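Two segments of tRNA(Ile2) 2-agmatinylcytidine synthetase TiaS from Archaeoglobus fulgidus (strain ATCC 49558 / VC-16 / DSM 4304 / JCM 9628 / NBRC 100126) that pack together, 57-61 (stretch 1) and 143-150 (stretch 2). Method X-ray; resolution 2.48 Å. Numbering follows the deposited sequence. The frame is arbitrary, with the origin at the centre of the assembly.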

# COMPACT_ATOMS: atom_id res chain seq x y z
N GLY A 57 -8.67 4.61 -6.39
CA GLY A 57 -7.83 5.53 -7.16
C GLY A 57 -8.46 6.39 -8.25
O GLY A 57 -9.12 5.89 -9.14
N ALA A 58 -8.20 7.70 -8.17
CA ALA A 58 -8.66 8.66 -9.18
C ALA A 58 -7.54 8.99 -10.19
O ALA A 58 -6.37 8.72 -9.94
N VAL A 59 -7.92 9.60 -11.32
CA VAL A 59 -6.97 9.91 -12.40
C VAL A 59 -7.09 11.37 -12.85
O VAL A 59 -8.20 11.93 -12.90
N SER A 60 -5.96 11.98 -13.19
CA SER A 60 -5.95 13.28 -13.87
C SER A 60 -5.00 13.31 -15.07
O SER A 60 -4.12 12.46 -15.21
N PHE A 61 -5.20 14.29 -15.94
CA PHE A 61 -4.26 14.54 -17.02
C PHE A 61 -4.34 15.98 -17.50
O PHE A 61 -5.38 16.63 -17.40
N ILE A 143 -14.83 14.17 -5.39
CA ILE A 143 -13.80 14.15 -4.35
C ILE A 143 -12.50 13.64 -4.97
O ILE A 143 -11.49 14.34 -4.97
N GLY A 144 -12.55 12.43 -5.51
CA GLY A 144 -11.41 11.84 -6.20
C GLY A 144 -10.89 12.66 -7.38
O GLY A 144 -9.67 12.79 -7.55
N ALA A 145 -11.81 13.19 -8.18
CA ALA A 145 -11.45 14.04 -9.33
C ALA A 145 -10.64 15.25 -8.89
O ALA A 145 -9.61 15.56 -9.48
N LEU A 146 -11.11 15.93 -7.84
CA LEU A 146 -10.39 17.07 -7.28
C LEU A 146 -9.03 16.67 -6.71
O LEU A 146 -8.03 17.40 -6.87
N ALA A 147 -9.00 15.52 -6.04
CA ALA A 147 -7.76 15.02 -5.43
C ALA A 147 -6.72 14.63 -6.47
O ALA A 147 -5.53 14.83 -6.26
N ALA A 148 -7.15 14.06 -7.59
CA ALA A 148 -6.22 13.70 -8.66
C ALA A 148 -5.55 14.94 -9.24
O ALA A 148 -4.41 14.89 -9.70
N VAL A 149 -6.27 16.05 -9.21
CA VAL A 149 -5.77 17.32 -9.77
C VAL A 149 -4.85 18.04 -8.78
O VAL A 149 -3.82 18.60 -9.19
N GLY A 150 -5.20 18.03 -7.49
CA GLY A 150 -4.45 18.77 -6.47
C GLY A 150 -3.20 18.10 -5.92
O GLY A 150 -2.28 18.78 -5.44

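A strand, 57-61, lies against a helix, 143-150, with their axes only 6.7 Å apart at closest approach and their directions 53° apart. So short a distance leaves little room for side chains, and most of the closest contacts are made by small residues, alanine and serine from the strand and glycine and alanine from the helix.

The alternation of the strand decides which of its residues take part. Ala58 and Ser60 direct their CA-to-CB bonds toward the helix, whereas Val59 and Phe61 point away. On the helix the matching positions are Gly144 and Ala148, one turn apart, and the CA atoms pair in register: Ala58 CA lies 5.2 Å from Gly144 CA, and Ser60 CA lies 5.2 Å from Ala148 CA.

At the first pair, the methyl of Ala58 presses on the helix backbone, with Ala58 CB only 3.0 Å from Gly144 O, a very tight approach. Glycine suits this place because it has no side chain: an ideal CB on Gly144 would point toward the strand and sit about 3.3 Å from Ala58 CB. The carbonyl remains engaged in the helix, since Ala148 N donates to Gly144 O at 2.8 Å. The same Ala58 methyl also meets the next turn, where Ala58 CB and Ala148 CB make an apolar contact at 3.9 Å.

Ala148 points toward the strand and fills the space between its two inward residues. Its methyl reaches the strand backbone, Ala148 CB to Val59 C being 3.5 Å, and comes within 3.7 Å of Ser60 CB. Thus Val59 touches the helix through its backbone while its side chain, in the t rotamer (chi1 -179°), is turned away.

Ser60 supplies the polar link. With chi1 at 55°, the p rotamer, its hydroxyl is placed so that Ser60 OG donates a hydrogen bond to Ala148 O at 2.7 Å. Serine fits well here: it is compact enough for the close packing, yet carries a hydroxyl that can donate to a backbone carbonyl of the helix. Val149, its CA-to-CB bond sideways and chi1 at 169° (t), brings CG2 to the contact, where Val149 CG2 lies 4.1 Å from Ser60 CB.

Phe61 (chi1 58°, p; chi2 95°), Leu146 (m, t) and Ile143 (m, t) make no contact across the stretches: the first two point away from the opposing stretch, and Ile143 is out of reach. The closest contacts rest on methyl groups, backbone and one hydrogen bond.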

# COMPACT_ATOMS: atom_id res chain seq x y z
CB ALA A 58 -9.11 9.94 -8.48
CB VAL A 59 -7.21 9.00 -13.64
CG1 VAL A 59 -6.21 9.31 -14.76
CG2 VAL A 59 -7.16 7.53 -13.27
CB SER A 60 -5.56 14.38 -12.89
OG SER A 60 -4.32 14.10 -12.27
CB PHE A 61 -4.49 13.57 -18.19
CG PHE A 61 -5.88 13.61 -18.76
CD1 PHE A 61 -6.16 14.40 -19.88
CD2 PHE A 61 -6.90 12.85 -18.20
CE1 PHE A 61 -7.44 14.43 -20.41
CE2 PHE A 61 -8.19 12.88 -18.73
CZ PHE A 61 -8.46 13.67 -19.84
CB ILE A 143 -14.22 13.24 -3.17
CG1 ILE A 143 -15.45 13.80 -2.46
CG2 ILE A 143 -13.08 13.10 -2.16
CD1 ILE A 143 -16.19 12.78 -1.61
CB ALA A 145 -12.70 14.48 -10.09
CB LEU A 146 -11.22 17.73 -6.18
CG LEU A 146 -12.41 18.59 -6.61
CD1 LEU A 146 -13.26 18.95 -5.40
CD2 LEU A 146 -11.96 19.85 -7.34
CB ALA A 147 -8.06 13.85 -4.52
CB ALA A 148 -6.94 12.91 -9.75
CB VAL A 149 -6.96 18.22 -10.20
CG1 VAL A 149 -6.52 19.64 -10.54
CG2 VAL A 149 -7.68 17.61 -11.39